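Local coordinates for hypoxanthine-guanine-xanthine phosphoribosyltransferase (Tritrichomonas foetus, PDB 1HGX), which transfers a 5-phosphoribosyl group from 5-phospho-alpha-D-ribose 1-diphosphate to hypoxanthine, guanine or xanthine, salvaging host purines for a parasite that cannot make them de novo, at residues K22-L27 against V50-D55; T32-D37 against I145-F150; T130-D135 against Y160-H165. All coordinates share one frame; numbering follows the deposited sequence.

Contact 1 of 3, residues K22-L27 against V50-D55; sequences KRIREL and VFFYTD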
loop_
_atom_site.group_PDB
_atom_site.type_symbol
_atom_site.label_atom_id
_atom_site.label_comp_id
_atom_site.label_asym_id
_atom_site.label_seq_id
_atom_site.Cartn_x
_atom_site.Cartn_y
_atom_site.Cartn_z
ATOM N N LYS A 22 -2.989 -18.277 -2.489
ATOM C CA LYS A 22 -3.383 -19.363 -1.613
ATOM C C LYS A 22 -2.703 -19.151 -0.250
ATOM O O LYS A 22 -3.343 -19.247 0.805
ATOM C CB LYS A 22 -2.943 -20.687 -2.228
ATOM C CG LYS A 22 -3.138 -21.900 -1.356
ATOM C CD LYS A 22 -2.739 -23.145 -2.122
ATOM C CE LYS A 22 -2.880 -24.386 -1.277
ATOM N NZ LYS A 22 -1.875 -24.412 -0.187
ATOM N N ARG A 23 -1.414 -18.836 -0.275
ATOM C CA ARG A 23 -0.660 -18.617 0.956
ATOM C C ARG A 23 -1.224 -17.444 1.765
ATOM O O ARG A 23 -1.324 -17.501 2.992
ATOM C CB ARG A 23 0.812 -18.350 0.635
ATOM C CG ARG A 23 1.703 -18.334 1.866
ATOM C CD ARG A 23 1.757 -19.716 2.503
ATOM N NE ARG A 23 2.472 -19.695 3.771
ATOM C CZ ARG A 23 1.956 -20.086 4.928
ATOM N NH1 ARG A 23 0.712 -20.538 4.987
ATOM N NH2 ARG A 23 2.679 -19.990 6.034
ATOM N N ILE A 24 -1.563 -16.369 1.069
ATOM C CA ILE A 24 -2.125 -15.194 1.717
ATOM C C ILE A 24 -3.436 -15.536 2.422
ATOM O O ILE A 24 -3.678 -15.071 3.536
ATOM C CB ILE A 24 -2.314 -14.049 0.701
ATOM C CG1 ILE A 24 -0.948 -13.445 0.370
ATOM C CG2 ILE A 24 -3.266 -12.972 1.247
ATOM C CD1 ILE A 24 -1.019 -12.285 -0.562
ATOM N N ARG A 25 -4.275 -16.359 1.795
ATOM C CA ARG A 25 -5.537 -16.742 2.422
ATOM C C ARG A 25 -5.238 -17.543 3.674
ATOM O O ARG A 25 -5.908 -17.374 4.686
ATOM C CB ARG A 25 -6.407 -17.566 1.472
ATOM C CG ARG A 25 -7.011 -16.768 0.329
ATOM C CD ARG A 25 -8.096 -17.562 -0.404
ATOM N NE ARG A 25 -7.567 -18.723 -1.118
ATOM C CZ ARG A 25 -7.159 -18.699 -2.386
ATOM N NH1 ARG A 25 -7.222 -17.575 -3.087
ATOM N NH2 ARG A 25 -6.673 -19.794 -2.951
ATOM N N GLU A 26 -4.222 -18.403 3.605
ATOM C CA GLU A 26 -3.819 -19.227 4.751
ATOM C C GLU A 26 -3.306 -18.355 5.897
ATOM O O GLU A 26 -3.658 -18.573 7.064
ATOM C CB GLU A 26 -2.726 -20.224 4.345
ATOM C CG GLU A 26 -3.196 -21.279 3.355
ATOM C CD GLU A 26 -2.075 -22.144 2.811
ATOM O OE1 GLU A 26 -0.890 -21.782 2.946
ATOM O OE2 GLU A 26 -2.384 -23.192 2.219
ATOM N N LEU A 27 -2.467 -17.376 5.561
ATOM C CA LEU A 27 -1.918 -16.459 6.557
ATOM C C LEU A 27 -3.023 -15.625 7.195
ATOM O O LEU A 27 -3.072 -15.489 8.416
ATOM C CB LEU A 27 -0.862 -15.543 5.932
ATOM C CG LEU A 27 0.487 -16.211 5.654
ATOM C CD1 LEU A 27 1.411 -15.258 4.913
ATOM C CD2 LEU A 27 1.105 -16.670 6.972
ATOM N N VAL A 50 4.266 -3.617 0.541
ATOM C CA VAL A 50 2.944 -3.063 0.270
ATOM C C VAL A 50 1.967 -3.952 -0.506
ATOM O O VAL A 50 0.780 -3.977 -0.183
ATOM C CB VAL A 50 3.034 -1.631 -0.327
ATOM C CG1 VAL A 50 3.346 -1.662 -1.810
ATOM C CG2 VAL A 50 1.763 -0.842 -0.013
ATOM N N PHE A 51 2.456 -4.717 -1.479
ATOM C CA PHE A 51 1.580 -5.589 -2.256
ATOM C C PHE A 51 1.036 -6.664 -1.339
ATOM O O PHE A 51 -0.166 -6.864 -1.255
ATOM C CB PHE A 51 2.339 -6.228 -3.420
ATOM C CG PHE A 51 2.638 -5.275 -4.542
ATOM C CD1 PHE A 51 3.353 -4.108 -4.313
ATOM C CD2 PHE A 51 2.197 -5.542 -5.827
ATOM C CE1 PHE A 51 3.625 -3.210 -5.351
ATOM C CE2 PHE A 51 2.465 -4.650 -6.874
ATOM C CZ PHE A 51 3.182 -3.482 -6.629
ATOM N N PHE A 52 1.948 -7.337 -0.648
ATOM C CA PHE A 52 1.640 -8.391 0.308
ATOM C C PHE A 52 0.692 -7.858 1.379
ATOM O O PHE A 52 -0.295 -8.513 1.727
ATOM C CB PHE A 52 2.951 -8.846 0.955
ATOM C CG PHE A 52 2.790 -9.824 2.084
ATOM C CD1 PHE A 52 1.949 -10.928 1.964
ATOM C CD2 PHE A 52 3.537 -9.672 3.253
ATOM C CE1 PHE A 52 1.867 -11.883 2.984
ATOM C CE2 PHE A 52 3.467 -10.622 4.287
ATOM C CZ PHE A 52 2.629 -11.727 4.153
ATOM N N TYR A 53 0.992 -6.659 1.872
ATOM C CA TYR A 53 0.213 -5.995 2.923
ATOM C C TYR A 53 -1.236 -5.738 2.517
ATOM O O TYR A 53 -2.166 -6.129 3.235
ATOM C CB TYR A 53 0.883 -4.673 3.310
ATOM C CG TYR A 53 0.217 -3.908 4.441
ATOM C CD1 TYR A 53 0.429 -4.268 5.772
ATOM C CD2 TYR A 53 -0.561 -2.775 4.183
ATOM C CE1 TYR A 53 -0.108 -3.513 6.823
ATOM C CE2 TYR A 53 -1.101 -2.014 5.229
ATOM C CZ TYR A 53 -0.868 -2.389 6.542
ATOM O OH TYR A 53 -1.385 -1.629 7.575
ATOM N N THR A 54 -1.442 -5.077 1.383
ATOM C CA THR A 54 -2.802 -4.801 0.944
ATOM C C THR A 54 -3.574 -6.083 0.628
ATOM O O THR A 54 -4.777 -6.159 0.884
ATOM C CB THR A 54 -2.830 -3.856 -0.260
ATOM O OG1 THR A 54 -2.118 -4.452 -1.344
ATOM C CG2 THR A 54 -2.185 -2.519 0.102
ATOM N N ASP A 55 -2.895 -7.091 0.081
ATOM C CA ASP A 55 -3.570 -8.355 -0.230
ATOM C C ASP A 55 -4.047 -9.051 1.036
ATOM O O ASP A 55 -5.136 -9.636 1.057
ATOM C CB ASP A 55 -2.675 -9.281 -1.055
ATOM C CG ASP A 55 -2.734 -8.970 -2.549
ATOM O OD1 ASP A 55 -3.621 -8.200 -2.976
ATOM O OD2 ASP A 55 -1.893 -9.495 -3.304
#
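Asp55, whose CB lies against Ile24, has its carboxylate oxygen OD2 held by two groups, the hydroxyl of Tyr160 and the side-chain amide of Gln21. The other oxygen, OD1, forms a salt bridge with Lys58 of the second subunit, so this buried charge is answered on both oxygens. Ile24 supplies the apolar wall beside it. A branched side chain suits this place because its long arm reaches both Asp55 and the Phe52 edge, CD1 coming within 3.5 Å of Asp55 CB, while the short CG2 arm lies on the backbone carbonyl of Asp55.

Phe52 takes up the rest of the contact. With CG anti to the backbone N (chi1 173°), its ring swings toward helix 17-35 and offers its edge. Leu27 CD1 meets that edge in the ring plane, 3.8 Å from Phe52 CZ, and Ile24 CD1 approaches farther round the same edge, 4.1 Å from Phe52 CD1.

A different chemistry marks the outer flank of helix 17-35, where Glu26 joins two cations: OE2 receives Lys22 NZ at 2.7 Å on its syn side, and OE1 receives Arg23 NH1 at 2.9 Å on its anti side, both tilted out of the carboxylate plane. The two helix segments meet at 57°, their axes 10.8 Å apart, and both helices pack against the central sheet, the layered arrangement of the type I phosphoribosyltransferase fold.

Contact 2 of 3, residues T32-D37 against I145-F150; sequences TEFYED and IDYCGF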
loop_
_atom_site.group_PDB
_atom_site.type_symbol
_atom_site.label_atom_id
_atom_site.label_comp_id
_atom_site.label_asym_id
_atom_site.label_seq_id
_atom_site.Cartn_x
_atom_site.Cartn_y
_atom_site.Cartn_z
ATOM N N THR A 32 -6.187 -13.939 11.799
ATOM C CA THR A 32 -7.515 -13.703 12.373
ATOM C C THR A 32 -7.672 -14.395 13.731
ATOM O O THR A 32 -8.229 -13.835 14.677
ATOM C CB THR A 32 -8.609 -14.193 11.411
ATOM O OG1 THR A 32 -8.500 -13.483 10.173
ATOM C CG2 THR A 32 -9.987 -13.951 12.003
ATOM N N GLU A 33 -7.137 -15.605 13.815
ATOM C CA GLU A 33 -7.173 -16.409 15.020
ATOM C C GLU A 33 -6.687 -15.578 16.215
ATOM O O GLU A 33 -7.374 -15.453 17.227
ATOM C CB GLU A 33 -6.243 -17.605 14.821
ATOM C CG GLU A 33 -6.629 -18.857 15.567
ATOM C CD GLU A 33 -7.631 -19.710 14.808
ATOM O OE1 GLU A 33 -7.732 -19.563 13.567
ATOM O OE2 GLU A 33 -8.310 -20.539 15.456
ATOM N N PHE A 34 -5.541 -14.928 16.050
ATOM C CA PHE A 34 -4.942 -14.141 17.118
ATOM C C PHE A 34 -5.371 -12.679 17.228
ATOM O O PHE A 34 -5.593 -12.177 18.330
ATOM C CB PHE A 34 -3.412 -14.223 16.996
ATOM C CG PHE A 34 -2.665 -13.582 18.132
ATOM C CD1 PHE A 34 -2.521 -14.238 19.349
ATOM C CD2 PHE A 34 -2.096 -12.324 17.981
ATOM C CE1 PHE A 34 -1.823 -13.653 20.398
ATOM C CE2 PHE A 34 -1.393 -11.729 19.029
ATOM C CZ PHE A 34 -1.257 -12.395 20.238
ATOM N N TYR A 35 -5.539 -12.016 16.090
ATOM C CA TYR A 35 -5.850 -10.584 16.073
ATOM C C TYR A 35 -7.292 -10.095 15.982
ATOM O O TYR A 35 -7.551 -8.897 16.134
ATOM C CB TYR A 35 -5.047 -9.917 14.948
ATOM C CG TYR A 35 -3.554 -9.947 15.166
ATOM C CD1 TYR A 35 -2.958 -9.123 16.118
ATOM C CD2 TYR A 35 -2.739 -10.803 14.429
ATOM C CE1 TYR A 35 -1.587 -9.146 16.332
ATOM C CE2 TYR A 35 -1.364 -10.842 14.636
ATOM C CZ TYR A 35 -0.794 -10.008 15.591
ATOM O OH TYR A 35 0.565 -10.044 15.807
ATOM N N GLU A 36 -8.225 -11.005 15.766
ATOM C CA GLU A 36 -9.622 -10.643 15.599
ATOM C C GLU A 36 -10.208 -9.650 16.619
ATOM O O GLU A 36 -10.830 -8.654 16.244
ATOM C CB GLU A 36 -10.451 -11.920 15.562
ATOM C CG GLU A 36 -11.870 -11.750 15.101
ATOM C CD GLU A 36 -12.535 -13.085 14.858
ATOM O OE1 GLU A 36 -12.253 -14.044 15.611
ATOM O OE2 GLU A 36 -13.323 -13.184 13.896
ATOM N N ASP A 37 -9.991 -9.898 17.901
ATOM C CA ASP A 37 -10.550 -9.017 18.919
ATOM C C ASP A 37 -9.505 -8.105 19.545
ATOM O O ASP A 37 -9.750 -7.494 20.575
ATOM C CB ASP A 37 -11.241 -9.857 20.001
ATOM C CG ASP A 37 -10.272 -10.751 20.771
ATOM O OD1 ASP A 37 -9.305 -11.277 20.169
ATOM O OD2 ASP A 37 -10.487 -10.935 21.990
ATOM N N ILE A 145 10.392 -15.046 13.811
ATOM C CA ILE A 145 9.430 -14.853 12.719
ATOM C C ILE A 145 8.186 -15.651 13.067
ATOM O O ILE A 145 8.217 -16.875 13.074
ATOM C CB ILE A 145 10.010 -15.357 11.383
ATOM C CG1 ILE A 145 11.307 -14.607 11.078
ATOM C CG2 ILE A 145 8.987 -15.206 10.255
ATOM C CD1 ILE A 145 12.059 -15.135 9.877
ATOM N N ASP A 146 7.100 -14.961 13.399
ATOM C CA ASP A 146 5.875 -15.639 13.783
ATOM C C ASP A 146 5.043 -16.146 12.622
ATOM O O ASP A 146 4.402 -17.180 12.738
ATOM C CB ASP A 146 5.046 -14.737 14.677
ATOM C CG ASP A 146 5.858 -14.173 15.798
ATOM O OD1 ASP A 146 6.024 -14.878 16.809
ATOM O OD2 ASP A 146 6.387 -13.053 15.642
ATOM N N TYR A 147 5.021 -15.405 11.519
ATOM C CA TYR A 147 4.255 -15.812 10.348
ATOM C C TYR A 147 5.169 -15.595 9.166
ATOM O O TYR A 147 5.791 -14.551 9.063
ATOM C CB TYR A 147 3.009 -14.944 10.190
ATOM C CG TYR A 147 2.175 -14.853 11.434
ATOM C CD1 TYR A 147 1.274 -15.868 11.773
ATOM C CD2 TYR A 147 2.312 -13.767 12.302
ATOM C CE1 TYR A 147 0.537 -15.807 12.954
ATOM C CE2 TYR A 147 1.584 -13.692 13.481
ATOM C CZ TYR A 147 0.700 -14.714 13.806
ATOM O OH TYR A 147 0.001 -14.654 14.986
ATOM N N CYS A 148 5.255 -16.582 8.286
ATOM C CA CYS A 148 6.120 -16.489 7.117
ATOM C C CYS A 148 5.446 -17.130 5.923
ATOM O O CYS A 148 4.928 -18.242 6.026
ATOM C CB CYS A 148 7.467 -17.171 7.391
ATOM S SG CYS A 148 8.628 -17.216 5.990
ATOM N N GLY A 149 5.400 -16.403 4.812
ATOM C CA GLY A 149 4.788 -16.926 3.606
ATOM C C GLY A 149 5.573 -18.063 2.966
ATOM O O GLY A 149 5.077 -19.187 2.877
ATOM N N PHE A 150 6.813 -17.789 2.566
ATOM C CA PHE A 150 7.657 -18.775 1.892
ATOM C C PHE A 150 9.133 -18.659 2.276
ATOM O O PHE A 150 9.634 -17.567 2.577
ATOM C CB PHE A 150 7.625 -18.559 0.368
ATOM C CG PHE A 150 6.250 -18.396 -0.221
ATOM C CD1 PHE A 150 5.484 -19.505 -0.560
ATOM C CD2 PHE A 150 5.747 -17.130 -0.483
ATOM C CE1 PHE A 150 4.233 -19.351 -1.159
ATOM C CE2 PHE A 150 4.505 -16.967 -1.077
ATOM C CZ PHE A 150 3.747 -18.082 -1.415
#
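Tyr147 reaches from its strand to Phe34 and Tyr35 at the end of helix 17-35, and its side chain can be followed outward atom by atom. CB lies beside Leu27, two turns back along that helix. From there CG is set anti to the carbonyl carbon (chi1 -51°), which sends the ring along the sheet-facing side of the helix, where it packs with Leu31 and the Glu30 side chain as well as with Lys127 and Leu99 of the sheet. Farther out, Tyr147 CE2 comes 4.3 Å from Tyr35 CE2, the two side chains crossing at a slant. At the tip the hydroxyl oxygen touches two carbons: Tyr147 OH is 4.0 Å from Phe34 CB and 4.1 Å from Tyr35 CE2. These are van der Waals touches, so the contact across the segments is held by shape. A tyrosine suits the site by its length, since even the closest CA atoms of the two segments, those of Phe34 and Asp146, are 11.4 Å apart.

Phe34 and Tyr35 also pack on each other. The Phe34 ring stands nearly perpendicular to that of Tyr35 and directs its edge at the other's face, with Phe34 CD2 3.5 Å above the middle of the Tyr35 ring. Lys127 and Lys38 add cation-pi contacts to Phe34. Tyr147 itself is fixed by backbone hydrogen bonds to Val128 and Thr130, so the contact lays the C-terminal turn of helix 17-35 over strands 97-102, 125-130 and 147-152 of the mixed sheet.

Contact 3 of 3, residues T130-D135 against Y160-H165; sequences TLCDKD and YGFDFH. With 5GP (guanosine-5'-monophosphate), chain C.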
loop_
_atom_site.group_PDB
_atom_site.type_symbol
_atom_site.label_atom_id
_atom_site.label_comp_id
_atom_site.label_asym_id
_atom_site.label_seq_id
_atom_site.Cartn_x
_atom_site.Cartn_y
_atom_site.Cartn_z
ATOM N N THR A 130 6.384 -12.001 7.666
ATOM C CA THR A 130 7.174 -11.714 6.477
ATOM C C THR A 130 6.695 -12.550 5.285
ATOM O O THR A 130 6.260 -13.698 5.445
ATOM C CB THR A 130 8.695 -11.925 6.750
ATOM O OG1 THR A 130 9.459 -11.375 5.665
ATOM C CG2 THR A 130 9.041 -13.405 6.932
ATOM N N LEU A 131 6.706 -11.953 4.100
ATOM C CA LEU A 131 6.278 -12.672 2.910
ATOM C C LEU A 131 7.309 -13.765 2.638
ATOM O O LEU A 131 6.944 -14.927 2.425
ATOM C CB LEU A 131 6.186 -11.726 1.714
ATOM C CG LEU A 131 5.326 -12.047 0.478
ATOM C CD1 LEU A 131 6.164 -11.831 -0.760
ATOM C CD2 LEU A 131 4.731 -13.444 0.489
ATOM N N CYS A 132 8.588 -13.403 2.704
ATOM C CA CYS A 132 9.661 -14.358 2.454
ATOM C C CYS A 132 10.760 -14.338 3.485
ATOM O O CYS A 132 11.021 -13.318 4.128
ATOM C CB CYS A 132 10.329 -14.100 1.092
ATOM S SG CYS A 132 9.324 -14.365 -0.363
ATOM N N ASP A 133 11.397 -15.487 3.640
ATOM C CA ASP A 133 12.543 -15.617 4.518
ATOM C C ASP A 133 13.622 -16.231 3.619
ATOM O O ASP A 133 13.447 -17.340 3.110
ATOM C CB ASP A 133 12.254 -16.545 5.692
ATOM C CG ASP A 133 13.434 -16.666 6.632
ATOM O OD1 ASP A 133 14.303 -15.770 6.626
ATOM O OD2 ASP A 133 13.487 -17.649 7.389
ATOM N N LYS A 134 14.691 -15.485 3.362
ATOM C CA LYS A 134 15.771 -15.985 2.519
ATOM C C LYS A 134 16.619 -16.978 3.313
ATOM O O LYS A 134 17.109 -16.667 4.390
ATOM C CB LYS A 134 16.637 -14.828 2.013
ATOM C CG LYS A 134 17.650 -15.262 0.964
ATOM C CD LYS A 134 18.457 -14.099 0.412
ATOM C CE LYS A 134 17.600 -13.146 -0.381
ATOM N NZ LYS A 134 18.426 -12.190 -1.161
ATOM N N ASP A 135 16.747 -18.194 2.804
ATOM C CA ASP A 135 17.532 -19.212 3.486
ATOM C C ASP A 135 19.018 -19.020 3.205
ATOM O O ASP A 135 19.521 -19.426 2.154
ATOM C CB ASP A 135 17.091 -20.611 3.052
ATOM C CG ASP A 135 17.757 -21.718 3.852
ATOM O OD1 ASP A 135 18.432 -21.432 4.870
ATOM O OD2 ASP A 135 17.585 -22.888 3.462
ATOM N N TYR A 160 6.275 -9.151 -7.495
ATOM C CA TYR A 160 5.251 -8.978 -6.466
ATOM C C TYR A 160 5.712 -8.028 -5.358
ATOM O O TYR A 160 5.712 -8.375 -4.173
ATOM C CB TYR A 160 4.871 -10.350 -5.884
ATOM C CG TYR A 160 3.664 -10.317 -4.977
ATOM C CD1 TYR A 160 2.414 -9.928 -5.461
ATOM C CD2 TYR A 160 3.774 -10.658 -3.626
ATOM C CE1 TYR A 160 1.299 -9.881 -4.614
ATOM C CE2 TYR A 160 2.676 -10.614 -2.782
ATOM C CZ TYR A 160 1.447 -10.225 -3.281
ATOM O OH TYR A 160 0.370 -10.206 -2.435
ATOM N N GLY A 161 6.108 -6.825 -5.751
ATOM C CA GLY A 161 6.584 -5.862 -4.783
ATOM C C GLY A 161 8.101 -5.764 -4.722
ATOM O O GLY A 161 8.625 -4.697 -4.396
ATOM N N PHE A 162 8.806 -6.868 -4.983
ATOM C CA PHE A 162 10.278 -6.873 -4.962
ATOM C C PHE A 162 10.794 -6.240 -6.246
ATOM O O PHE A 162 10.455 -6.696 -7.340
ATOM C CB PHE A 162 10.830 -8.299 -4.881
ATOM C CG PHE A 162 10.526 -9.003 -3.595
ATOM C CD1 PHE A 162 11.108 -8.586 -2.406
ATOM C CD2 PHE A 162 9.671 -10.095 -3.572
ATOM C CE1 PHE A 162 10.841 -9.249 -1.212
ATOM C CE2 PHE A 162 9.399 -10.764 -2.377
ATOM C CZ PHE A 162 9.985 -10.341 -1.196
ATOM N N ASP A 163 11.619 -5.204 -6.116
ATOM C CA ASP A 163 12.169 -4.511 -7.277
ATOM C C ASP A 163 13.682 -4.617 -7.361
ATOM O O ASP A 163 14.352 -5.029 -6.412
ATOM C CB ASP A 163 11.824 -3.013 -7.220
ATOM C CG ASP A 163 12.744 -2.234 -6.278
ATOM O OD1 ASP A 163 12.543 -2.304 -5.047
ATOM O OD2 ASP A 163 13.685 -1.567 -6.765
ATOM N N PHE A 164 14.204 -4.190 -8.503
ATOM C CA PHE A 164 15.635 -4.108 -8.755
ATOM C C PHE A 164 15.751 -2.834 -9.583
ATOM O O PHE A 164 15.236 -2.769 -10.699
ATOM C CB PHE A 164 16.166 -5.295 -9.561
ATOM C CG PHE A 164 17.601 -5.130 -9.983
ATOM C CD1 PHE A 164 18.628 -5.234 -9.048
ATOM C CD2 PHE A 164 17.919 -4.800 -11.293
ATOM C CE1 PHE A 164 19.958 -5.003 -9.417
ATOM C CE2 PHE A 164 19.239 -4.566 -11.673
ATOM C CZ PHE A 164 20.259 -4.665 -10.733
ATOM N N HIS A 165 16.360 -1.800 -9.012
ATOM C CA HIS A 165 16.514 -0.518 -9.707
ATOM C C HIS A 165 15.173 0.063 -10.124
ATOM O O HIS A 165 15.019 0.566 -11.238
ATOM C CB HIS A 165 17.434 -0.656 -10.923
ATOM C CG HIS A 165 18.876 -0.817 -10.565
ATOM N ND1 HIS A 165 19.824 -1.257 -11.466
ATOM C CD2 HIS A 165 19.531 -0.617 -9.396
ATOM C CE1 HIS A 165 21.000 -1.325 -10.863
ATOM N NE2 HIS A 165 20.847 -0.942 -9.608
HETATM P P 5GP C . 18.510 -7.817 5.999
HETATM O O1P 5GP C . 17.622 -8.878 6.523
HETATM O O2P 5GP C . 18.621 -6.674 6.907
HETATM O O3P 5GP C . 19.796 -8.376 5.545
HETATM O "O5'" 5GP C . 17.883 -7.387 4.638
HETATM C "C5'" 5GP C . 16.493 -7.273 4.366
HETATM C "C4'" 5GP C . 16.290 -6.057 3.554
HETATM O "O4'" 5GP C . 16.891 -6.135 2.251
HETATM C "C3'" 5GP C . 14.835 -5.781 3.336
HETATM O "O3'" 5GP C . 14.751 -4.374 3.140
HETATM C "C2'" 5GP C . 14.633 -6.466 2.041
HETATM O "O2'" 5GP C . 13.511 -5.911 1.370
HETATM C "C1'" 5GP C . 15.909 -6.250 1.226
HETATM N N9 5GP C . 16.213 -7.483 0.402
HETATM C C8 5GP C . 16.813 -8.647 0.859
HETATM N N7 5GP C . 16.908 -9.593 -0.042
HETATM C C5 5GP C . 16.320 -9.056 -1.189
HETATM C C6 5GP C . 16.034 -9.688 -2.442
HETATM O O6 5GP C . 16.403 -10.798 -2.822
HETATM N N1 5GP C . 15.249 -8.901 -3.273
HETATM C C2 5GP C . 14.794 -7.626 -2.950
HETATM N N2 5GP C . 14.151 -6.953 -3.908
HETATM N N3 5GP C . 15.089 -7.004 -1.782
HETATM C C4 5GP C . 15.831 -7.785 -0.924
#
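Leu131 CD1 sits in the close-packed part of this contact, touching two aromatic rings at once. It lies in the plane of the Tyr160 ring at its edge, 3.9 Å from Tyr160 CD2, and meets the Phe162 ring at a slant, 3.8 Å from Phe162 CE2. Cys132 SG comes to that same carbon of Phe162, forming an oblique sulfur-aromatic contact with the sulfur 5.2 Å from the ring centroid. The compact cysteine side chain brings its polarisable sulfur against the ring. Between the two aromatic residues the chain passes through Gly161, whose backbone angles (phi 100°, psi -31°) are ones a residue without a side chain takes easily.

Toward the nucleotide the two segments part, and guanosine-5'-monophosphate lies where they diverge. Phe162 CD1 is 3.8 Å from the guanine N2, which also lies 3.2 Å from the carbonyl oxygen of Asp163. Across the base, Lys134 has a chain bent at chi3 (-67°) and gives its ammonium to both purine acceptors, NZ being 3.0 Å from O6 and 3.2 Å from N7. A long cation suits this task, for it grips the 6-oxo group shared by the enzyme's three substrates; Arg155 O takes a further bond from NZ. At the far ends of the two segments, Asp135 and His165 are exposed to solvent.

Strand 132-134 lies next to the edge strand 104-105, with 147-152 on its other side. Ile104 touches both Cys132 and Phe162; Phe162 also packs on Asp103, and Tyr160 rests against helix 17-35.

Contacts 1 and 3 have only buried residues at their touching points, whereas contact 2 lies nearer the surface, with Phe34 partly exposed. Contacts 1 and 2 share helix 17-35, one using its middle and the other its C-terminal end, and Arg23 ties them by hydrogen bonds to the carbonyls of Cys148 and Gly149. Contact 1 mixes apolar packing with a buried charge that reaches the second subunit; contact 2 is aromatic packing at some distance from the ligand. Contact 3 alone includes the nucleotide and adds polar recognition of the base. It meets contact 1 where Phe52 packs on Leu131, and contact 2 through backbone bonds from Gly149 and Phe150 to Thr130 and Leu131, at the corner leading into strand 132-134.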